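Local coordinates for protein putative methyltransferase (Porphyromonas gingivalis, PDB 3LL7) that is a putative methyltransferase, probably transferring methyl groups from S-adenosylmethionine, although its substrate is not established, at residues D214-D217 against T218-S221; E188-L191 against I192-A195; S373-E376 against L377-S381; F348-S351 against V352-Q355. All blocks are in the same frame, centred on the assembly; numbering follows the deposited sequence. Where two conformers were deposited one is given.

Contact 1: D214-D217 against T218-S221; sequences DLWD and TLQS
Gln220 lays its CG over one face of the Trp216 indole, one helical turn earlier. The CH-pi contact puts CG 3.9 Å from the centroid of the five-membered ring of Trp216, 16° off the ring normal, and the amide beyond it lies roughly flat against the ring, the two planes 23° apart. Trp216 can lean along the helix toward Gln220 because its CG stands anti to the backbone N (chi1 -168°); a long, flexible glutamine suits this exposed flank, offering methylene to the ring. Within the same turn, Thr218 OG1 donates to Asp214 O at 2.9 Å, and Thr218 N reaches the same oxygen from the opposite face of the carbonyl plane, so two bonds grip it. At the last turn Ser221 OG donates to Asp217 O at 2.6 Å, beside a weak bond from Ser221 N. What sets the turn up is Asp214, the N-cap: its OD2 accepts from Asp217 N at 2.8 Å through the anti lone pair. Leu215 and Leu219 supply the apolar, buried side of this amphipathic helix 215-221. They pack on Leu228 of strand 225-233, while Leu215 and Thr218 also touch strand 236-244; Trp216 meets Arg280 of helix 276-281 in a cation-pi contact.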
loop_
_atom_site.group_PDB
_atom_site.type_symbol
_atom_site.label_atom_id
_atom_site.label_comp_id
_atom_site.label_asym_id
_atom_site.label_seq_id
_atom_site.Cartn_x
_atom_site.Cartn_y
_atom_site.Cartn_z
ATOM N N ASP A 214 -3.341 -13.814 0.244
ATOM C CA ASP A 214 -4.621 -14.087 0.873
ATOM C C ASP A 214 -4.524 -13.815 2.382
ATOM O O ASP A 214 -3.595 -14.307 3.042
ATOM C CB ASP A 214 -4.978 -15.554 0.616
ATOM C CG ASP A 214 -6.377 -15.894 1.035
ATOM O OD1 ASP A 214 -7.310 -15.564 0.276
ATOM O OD2 ASP A 214 -6.539 -16.513 2.109
ATOM N N LEU A 215 -5.473 -13.047 2.928
ATOM C CA LEU A 215 -5.505 -12.776 4.374
ATOM C C LEU A 215 -5.630 -14.028 5.197
ATOM O O LEU A 215 -4.909 -14.189 6.182
ATOM C CB LEU A 215 -6.650 -11.834 4.777
ATOM C CG LEU A 215 -6.321 -10.374 4.958
ATOM C CD1 LEU A 215 -6.256 -9.755 3.581
ATOM C CD2 LEU A 215 -7.393 -9.677 5.788
ATOM N N TRP A 216 -6.551 -14.909 4.806
ATOM C CA TRP A 216 -6.816 -16.093 5.593
ATOM C C TRP A 216 -5.611 -17.033 5.518
ATOM O O TRP A 216 -5.173 -17.554 6.542
ATOM C CB TRP A 216 -8.141 -16.763 5.180
ATOM C CG TRP A 216 -8.609 -17.825 6.138
ATOM C CD1 TRP A 216 -8.895 -19.127 5.834
ATOM C CD2 TRP A 216 -8.828 -17.688 7.552
ATOM N NE1 TRP A 216 -9.282 -19.807 6.966
ATOM C CE2 TRP A 216 -9.247 -18.949 8.034
ATOM C CE3 TRP A 216 -8.709 -16.625 8.458
ATOM C CZ2 TRP A 216 -9.549 -19.176 9.382
ATOM C CZ3 TRP A 216 -9.009 -16.855 9.800
ATOM C CH2 TRP A 216 -9.425 -18.118 10.246
ATOM N N ASP A 217 -5.028 -17.182 4.328
ATOM C CA ASP A 217 -3.796 -17.967 4.172
ATOM C C ASP A 217 -2.710 -17.449 5.111
ATOM O O ASP A 217 -2.056 -18.233 5.802
ATOM C CB ASP A 217 -3.283 -17.927 2.727
ATOM C CG ASP A 217 -2.043 -18.818 2.507
ATOM O OD1 ASP A 217 -2.194 -20.058 2.538
ATOM O OD2 ASP A 217 -0.926 -18.286 2.289
ATOM N N THR A 218 -2.525 -16.128 5.134
ATOM C CA THR A 218 -1.570 -15.515 6.038
ATOM C C THR A 218 -1.856 -15.867 7.495
ATOM O O THR A 218 -0.946 -16.277 8.216
ATOM C CB THR A 218 -1.531 -13.975 5.891
ATOM O OG1 THR A 218 -1.193 -13.627 4.544
ATOM C CG2 THR A 218 -0.503 -13.347 6.855
ATOM N N LEU A 219 -3.107 -15.676 7.922
ATOM C CA LEU A 219 -3.487 -15.881 9.323
ATOM C C LEU A 219 -3.415 -17.352 9.739
ATOM O O LEU A 219 -3.170 -17.651 10.909
ATOM C CB LEU A 219 -4.873 -15.282 9.628
ATOM C CG LEU A 219 -4.981 -13.744 9.636
ATOM C CD1 LEU A 219 -6.423 -13.291 9.850
ATOM C CD2 LEU A 219 -4.065 -13.098 10.686
ATOM N N GLN A 220 -3.630 -18.257 8.786
ATOM C CA GLN A 220 -3.497 -19.695 9.045
ATOM C C GLN A 220 -2.037 -20.149 9.085
ATOM O O GLN A 220 -1.722 -21.138 9.737
ATOM C CB GLN A 220 -4.266 -20.522 8.008
ATOM C CG GLN A 220 -5.779 -20.441 8.128
ATOM C CD GLN A 220 -6.487 -21.468 7.255
ATOM O OE1 GLN A 220 -6.356 -21.457 6.030
ATOM N NE2 GLN A 220 -7.241 -22.361 7.886
ATOM N N SER A 221 -1.152 -19.427 8.400
ATOM C CA SER A 221 0.240 -19.891 8.207
ATOM C C SER A 221 1.275 -19.324 9.163
ATOM O O SER A 221 2.324 -19.927 9.375
ATOM C CB SER A 221 0.719 -19.624 6.784
ATOM O OG SER A 221 -0.207 -20.108 5.838
#

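Contact 2: E188-L191 against I192-A195; sequences EPDL and IPLA
Pro189 and Leu194 meet on the side of this helix start that faces the sheet, the proline CG lying 3.9 Å from Leu194 CD1 as the two side chains pass at a slant. Leu191 joins them more loosely, its CD2 4.3 Å from the same methyl. Leu194 can reach back toward the proline because its CG is anti to the backbone N (chi1 -173°), and the cis peptide before Pro189 bends the chain as it leaves strand 187-188. The three apolar residues press on Val169 of strand 166-173, and Leu191, Leu194 and Ala195 also touch strand 204-209. Helix 191-198 thus packs against two parallel neighbouring strands of the mixed sheet, in the chain between them. Its N-cap is Asp190. The bond from Leu194 N to Asp190 O is weak at 3.4 Å; the next, from Ala195 N to Leu191 O, is 3.0 Å. A proline fits a first turn because it has no N-H to offer and none is needed there. Between the two segments, the inner side chains touch at ordinary van der Waals range, whereas the tighter approach is on the solvent side: exposed Pro193 crosses the Asp190 side chain at about a right angle, with CD 3.3 Å from Asp190 CG.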
loop_
_atom_site.group_PDB
_atom_site.type_symbol
_atom_site.label_atom_id
_atom_site.label_comp_id
_atom_site.label_asym_id
_atom_site.label_seq_id
_atom_site.Cartn_x
_atom_site.Cartn_y
_atom_site.Cartn_z
ATOM N N GLU A 188 10.357 -14.799 0.233
ATOM C CA GLU A 188 11.814 -14.841 0.319
ATOM C C GLU A 188 12.307 -13.560 1.011
ATOM O O GLU A 188 12.253 -12.489 0.411
ATOM C CB GLU A 188 12.409 -14.935 -1.089
ATOM C CG GLU A 188 13.918 -14.910 -1.131
ATOM C CD GLU A 188 14.506 -16.239 -0.745
ATOM O OE1 GLU A 188 14.271 -17.215 -1.489
ATOM O OE2 GLU A 188 15.195 -16.306 0.297
ATOM N N PRO A 189 12.809 -13.667 2.259
ATOM C CA PRO A 189 13.075 -14.887 3.049
ATOM C C PRO A 189 11.803 -15.543 3.576
ATOM O O PRO A 189 10.770 -14.870 3.695
ATOM C CB PRO A 189 13.878 -14.356 4.232
ATOM C CG PRO A 189 13.386 -12.935 4.389
ATOM C CD PRO A 189 13.224 -12.453 2.990
ATOM N N ASP A 190 11.888 -16.835 3.901
ATOM C CA ASP A 190 10.746 -17.584 4.435
ATOM C C ASP A 190 10.450 -17.100 5.853
ATOM O O ASP A 190 11.322 -17.127 6.718
ATOM C CB ASP A 190 11.034 -19.094 4.402
ATOM C CG ASP A 190 9.811 -19.951 4.747
ATOM O OD1 ASP A 190 8.710 -19.421 4.996
ATOM O OD2 ASP A 190 9.967 -21.185 4.791
ATOM N N LEU A 191 9.218 -16.643 6.075
ATOM C CA LEU A 191 8.852 -15.972 7.330
ATOM C C LEU A 191 8.702 -16.900 8.530
ATOM O O LEU A 191 8.839 -16.475 9.685
ATOM C CB LEU A 191 7.555 -15.170 7.155
ATOM C CG LEU A 191 7.551 -14.003 6.170
ATOM C CD1 LEU A 191 6.161 -13.379 6.132
ATOM C CD2 LEU A 191 8.605 -12.949 6.520
ATOM N N ILE A 192 8.397 -18.161 8.261
ATOM C CA ILE A 192 8.168 -19.114 9.337
ATOM C C ILE A 192 9.468 -19.487 10.072
ATOM O O ILE A 192 9.536 -19.315 11.290
ATOM C CB ILE A 192 7.292 -20.307 8.871
ATOM C CG1 ILE A 192 5.886 -19.774 8.537
ATOM C CG2 ILE A 192 7.212 -21.370 9.951
ATOM C CD1 ILE A 192 5.090 -20.590 7.516
ATOM N N PRO A 193 10.519 -19.940 9.347
ATOM C CA PRO A 193 11.774 -20.168 10.065
ATOM C C PRO A 193 12.367 -18.877 10.647
ATOM O O PRO A 193 12.982 -18.912 11.718
ATOM C CB PRO A 193 12.699 -20.753 8.986
ATOM C CG PRO A 193 11.768 -21.297 7.938
ATOM C CD PRO A 193 10.639 -20.319 7.929
ATOM N N LEU A 194 12.165 -17.752 9.956
ATOM C CA LEU A 194 12.672 -16.462 10.415
ATOM C C LEU A 194 12.106 -16.114 11.790
ATOM O O LEU A 194 12.846 -15.720 12.694
ATOM C CB LEU A 194 12.310 -15.370 9.399
ATOM C CG LEU A 194 12.838 -13.934 9.521
ATOM C CD1 LEU A 194 12.588 -13.212 8.205
ATOM C CD2 LEU A 194 12.202 -13.140 10.666
ATOM N N ALA A 195 10.785 -16.255 11.930
ATOM C CA ALA A 195 10.085 -15.962 13.178
ATOM C C ALA A 195 10.485 -16.926 14.297
ATOM O O ALA A 195 10.722 -16.501 15.430
ATOM C CB ALA A 195 8.552 -15.963 12.955
#

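Contact 3: S373-E376 against L377-S381; sequences SPIE and LRQRS. With EDO (1,2-ethanediol), chain C.
A capping box opens helix 374-381, and side chains one turn further on pack against its first residues. Ser373, the N-cap, accepts from Glu376 N through OG at 3.2 Å, while Glu376 OE1 returns the bond by accepting from Ser373 N at 2.9 Å, met from above the carboxylate plane. Serine is short enough to turn back on the helix N-H groups; glutamate is long enough to reach round to the cap. The other carboxylate oxygen, Glu376 OE2, lies 3.9 Å from Arg380 NH2, a long salt bridge that probably acts through charge alone, because the oxygen sits well out of the guanidinium plane and no N-H points at it. The two side chains run side by side, and the aliphatic part of Arg380 runs past the Glu376 carbonyl, CG 3.2 Å from Glu376 O. Ile375 and Gln379 also lie side by side, in van der Waals contact, with CG1 of the isoleucine 3.7 Å from NE2 of the glutamine. Arg378, bent at chi3 (-55°), turns the edge of its guanidinium to a 1,2-ethanediol, probably from the crystallisation liquor: its NE donates to O1 at 2.8 Å and its NH2 to O2 at 3.0 Å. Arg378 is also held by Met383 O and Ala363 O. On the sheet-facing side, buried Leu377 packs on Ile365 and Cys367 of strand 364-368, so the helix covers this edge strand within the beta-alpha-beta unit that continues into strand 389-395.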
loop_
_atom_site.group_PDB
_atom_site.type_symbol
_atom_site.label_atom_id
_atom_site.label_comp_id
_atom_site.label_asym_id
_atom_site.label_seq_id
_atom_site.Cartn_x
_atom_site.Cartn_y
_atom_site.Cartn_z
ATOM N N SER A 373 -18.629 -4.986 -17.651
ATOM C CA SER A 373 -17.634 -4.165 -16.964
ATOM C C SER A 373 -18.033 -2.697 -17.136
ATOM O O SER A 373 -18.866 -2.376 -17.976
ATOM C CB SER A 373 -16.254 -4.373 -17.572
ATOM O OG SER A 373 -16.267 -3.952 -18.931
ATOM N N PRO A 374 -17.427 -1.798 -16.348
ATOM C CA PRO A 374 -17.746 -0.400 -16.539
ATOM C C PRO A 374 -17.469 0.103 -17.963
ATOM O O PRO A 374 -18.237 0.920 -18.506
ATOM C CB PRO A 374 -16.842 0.306 -15.492
ATOM C CG PRO A 374 -16.722 -0.654 -14.421
ATOM C CD PRO A 374 -16.667 -2.034 -15.098
ATOM N N ILE A 375 -16.368 -0.340 -18.566
ATOM C CA ILE A 375 -16.063 0.137 -19.923
ATOM C C ILE A 375 -17.069 -0.398 -20.952
ATOM O O ILE A 375 -17.456 0.317 -21.877
ATOM C CB ILE A 375 -14.585 -0.155 -20.333
ATOM C CG1 ILE A 375 -14.197 0.606 -21.614
ATOM C CG2 ILE A 375 -14.301 -1.637 -20.484
ATOM C CD1 ILE A 375 -14.493 2.103 -21.527
ATOM N N GLU A 376 -17.521 -1.630 -20.758
ATOM C CA GLU A 376 -18.574 -2.179 -21.618
ATOM C C GLU A 376 -19.889 -1.418 -21.455
ATOM O O GLU A 376 -20.554 -1.087 -22.445
ATOM C CB GLU A 376 -18.810 -3.665 -21.295
ATOM C CG GLU A 376 -17.668 -4.512 -21.787
ATOM C CD GLU A 376 -17.673 -5.956 -21.273
ATOM O OE1 GLU A 376 -18.398 -6.269 -20.294
ATOM O OE2 GLU A 376 -16.910 -6.770 -21.849
ATOM N N LEU A 377 -20.270 -1.157 -20.205
ATOM C CA LEU A 377 -21.446 -0.303 -19.926
ATOM C C LEU A 377 -21.315 1.061 -20.613
ATOM O O LEU A 377 -22.252 1.523 -21.258
ATOM C CB LEU A 377 -21.627 -0.167 -18.405
ATOM C CG LEU A 377 -22.868 0.456 -17.759
ATOM C CD1 LEU A 377 -24.148 -0.065 -18.392
ATOM C CD2 LEU A 377 -22.805 0.032 -16.223
ATOM N N ARG A 378 -20.142 1.689 -20.507
ATOM C CA ARG A 378 -19.910 2.952 -21.161
ATOM C C ARG A 378 -20.061 2.883 -22.681
ATOM O O ARG A 378 -20.763 3.711 -23.301
ATOM C CB ARG A 378 -18.530 3.516 -20.811
ATOM C CG ARG A 378 -18.370 4.903 -21.470
ATOM C CD ARG A 378 -17.193 5.710 -20.951
ATOM N NE ARG A 378 -17.176 5.914 -19.495
ATOM C CZ ARG A 378 -17.951 6.760 -18.804
ATOM N NH1 ARG A 378 -18.901 7.502 -19.391
ATOM N NH2 ARG A 378 -17.769 6.853 -17.493
ATOM N N GLN A 379 -19.382 1.925 -23.300
ATOM C CA GLN A 379 -19.393 1.894 -24.755
ATOM C C GLN A 379 -20.739 1.524 -25.348
ATOM O O GLN A 379 -21.137 2.068 -26.396
ATOM C CB GLN A 379 -18.274 1.007 -25.312
ATOM C CG GLN A 379 -16.876 1.594 -25.043
ATOM C CD GLN A 379 -15.766 0.892 -25.814
ATOM O OE1 GLN A 379 -16.005 0.283 -26.858
ATOM N NE2 GLN A 379 -14.527 1.034 -25.323
ATOM N N ARG A 380 -21.434 0.619 -24.680
ATOM C CA ARG A 380 -22.722 0.156 -25.182
ATOM C C ARG A 380 -23.828 1.193 -24.973
ATOM O O ARG A 380 -24.781 1.222 -25.742
ATOM C CB ARG A 380 -23.087 -1.191 -24.554
ATOM C CG ARG A 380 -22.045 -2.294 -24.978
ATOM C CD ARG A 380 -22.228 -3.613 -24.237
ATOM N NE ARG A 380 -21.015 -4.446 -24.377
ATOM C CZ ARG A 380 -20.974 -5.781 -24.282
ATOM N NH1 ARG A 380 -22.084 -6.485 -24.060
ATOM N NH2 ARG A 380 -19.814 -6.417 -24.427
ATOM N N SER A 381 -23.685 2.039 -23.959
ATOM C CA SER A 381 -24.645 3.146 -23.755
ATOM C C SER A 381 -24.245 4.460 -24.451
ATOM O O SER A 381 -25.065 5.377 -24.541
ATOM C CB SER A 381 -24.854 3.411 -22.263
ATOM O OG SER A 381 -23.646 3.838 -21.647
HETATM C C1 EDO C . -15.452 3.079 -17.424
HETATM O O1 EDO C . -15.364 3.949 -18.557
HETATM C C2 EDO C . -15.143 3.834 -16.135
HETATM O O2 EDO C . -15.716 5.151 -16.128
#

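Contact 4: F348-S351 against V352-Q355; sequences FSTS and VLKQ
The Phe348 ring meets Leu353 at its edge: CD2 of the leucine lies in the ring plane, 3.8 Å from CE1. Over one face, offset toward the rim, stands the backbone N of Thr350, and Val352 CG2 comes in obliquely, 3.7 Å from CD1 of Phe348. Beyond these two segments, Phe370 makes an edge-to-face contact with the ring. The motif is a run of tight turns with helix-like backbone angles, in the loop that follows strand 337-347 of the THUMP-like domain, closed by bonds between residues three apart: Val352 N donates to Ser349 O at 2.8 Å and Leu353 N to Thr350 O at 3.1 Å. Each donor stands about 50° out of the carbonyl plane it meets. Apolar side chains suit the side packed on the domain: buried Leu353 faces helix 374-381, while the partly buried Phe348 and Val352 touch Leu403 of strand 401-408. Small hydroxyl residues suit the outer side, where they can bond to one another or to water. Ser349 OG and Ser351 OG are hydrogen-bonded to each other, both hydroxyls placed between the backbone N and the carbonyl carbon of their own residue. The Lys354 amine turns to Arg380, and one water bridges the turn, donating to Thr350 O at 3.0 Å and accepting from Lys354 N at 2.6 Å.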
loop_
_atom_site.group_PDB
_atom_site.type_symbol
_atom_site.label_atom_id
_atom_site.label_comp_id
_atom_site.label_asym_id
_atom_site.label_seq_id
_atom_site.Cartn_x
_atom_site.Cartn_y
_atom_site.Cartn_z
ATOM N N PHE A 348 -32.367 -3.404 -15.108
ATOM C CA PHE A 348 -31.458 -3.540 -16.229
ATOM C C PHE A 348 -31.914 -4.562 -17.249
ATOM O O PHE A 348 -32.304 -5.677 -16.883
ATOM C CB PHE A 348 -30.047 -3.937 -15.761
ATOM C CG PHE A 348 -29.091 -4.117 -16.907
ATOM C CD1 PHE A 348 -28.693 -3.010 -17.669
ATOM C CD2 PHE A 348 -28.637 -5.372 -17.260
ATOM C CE1 PHE A 348 -27.843 -3.154 -18.743
ATOM C CE2 PHE A 348 -27.759 -5.535 -18.344
ATOM C CZ PHE A 348 -27.367 -4.433 -19.091
ATOM N N SER A 349 -31.800 -4.208 -18.526
ATOM C CA SER A 349 -31.828 -5.211 -19.601
ATOM C C SER A 349 -31.030 -4.605 -20.739
ATOM O O SER A 349 -30.794 -3.390 -20.764
ATOM C CB SER A 349 -33.251 -5.505 -20.064
ATOM O OG SER A 349 -33.862 -4.308 -20.513
ATOM N N THR A 350 -30.637 -5.446 -21.692
ATOM C CA THR A 350 -29.821 -4.986 -22.808
ATOM C C THR A 350 -30.484 -3.779 -23.459
ATOM O O THR A 350 -29.825 -2.798 -23.755
ATOM C CB THR A 350 -29.538 -6.140 -23.806
ATOM O OG1 THR A 350 -28.871 -7.192 -23.103
ATOM C CG2 THR A 350 -28.627 -5.672 -24.969
ATOM N N SER A 351 -31.800 -3.820 -23.629
ATOM C CA SER A 351 -32.491 -2.717 -24.291
ATOM C C SER A 351 -32.355 -1.370 -23.557
ATOM O O SER A 351 -32.465 -0.326 -24.178
ATOM C CB SER A 351 -33.978 -3.057 -24.509
ATOM O OG SER A 351 -34.620 -3.110 -23.256
ATOM N N VAL A 352 -32.120 -1.355 -22.244
ATOM C CA VAL A 352 -32.002 -0.034 -21.581
ATOM C C VAL A 352 -30.709 0.698 -21.896
ATOM O O VAL A 352 -30.632 1.928 -21.754
ATOM C CB VAL A 352 -32.182 -0.048 -20.017
ATOM C CG1 VAL A 352 -33.460 -0.750 -19.612
ATOM C CG2 VAL A 352 -30.962 -0.634 -19.352
ATOM N N LEU A 353 -29.673 -0.036 -22.284
ATOM C CA LEU A 353 -28.353 0.555 -22.554
ATOM C C LEU A 353 -28.390 1.749 -23.492
ATOM O O LEU A 353 -27.821 2.813 -23.177
ATOM C CB LEU A 353 -27.386 -0.505 -23.115
ATOM C CG LEU A 353 -26.876 -1.586 -22.147
ATOM C CD1 LEU A 353 -26.226 -2.755 -22.974
ATOM C CD2 LEU A 353 -25.886 -1.029 -21.137
ATOM N N LYS A 354 -29.049 1.616 -24.647
ATOM C CA LYS A 354 -29.085 2.759 -25.577
ATOM C C LYS A 354 -30.003 3.874 -25.090
ATOM O O LYS A 354 -29.994 4.993 -25.626
ATOM C CB LYS A 354 -29.395 2.326 -27.019
ATOM C CG LYS A 354 -28.265 1.531 -27.707
ATOM C CD LYS A 354 -27.009 2.359 -28.009
ATOM C CE LYS A 354 -25.994 1.541 -28.829
ATOM N NZ LYS A 354 -25.566 0.247 -28.136
ATOM N N GLN A 355 -30.769 3.612 -24.027
ATOM C CA GLN A 355 -31.626 4.664 -23.507
ATOM C C GLN A 355 -30.957 5.507 -22.455
ATOM O O GLN A 355 -31.501 6.544 -22.064
ATOM C CB GLN A 355 -32.897 4.076 -22.916
ATOM C CG GLN A 355 -33.811 3.446 -23.937
ATOM C CD GLN A 355 -35.156 3.133 -23.336
ATOM O OE1 GLN A 355 -35.886 4.033 -22.891
ATOM N NE2 GLN A 355 -35.484 1.843 -23.273
HETATM O O HOH W 1 -29.622 -0.636 -25.878
#

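Overall arrangement
The four contacts fall into two pairs at separate parts of the chain. Contacts 1 and 2, with centres 15 Å apart, belong to helices packed on the ten-stranded mixed sheet, and they touch where Ser221 O lies 3.4 Å from Ile192 CD1. Contacts 3 and 4 share the THUMP-like domain, their centres 11 Å apart: Leu377 CD1 packs 3.4 Å from Leu353 CD2, and Arg380 O accepts a hydrogen bond from Lys354 NZ at 2.7 Å, tying the turn to the helix. Between the pairs the nearest approach, contact 1 to contact 3, is about 23 Å between nearest atoms. The bound ethanediol sits at contact 3 and marks no known active site.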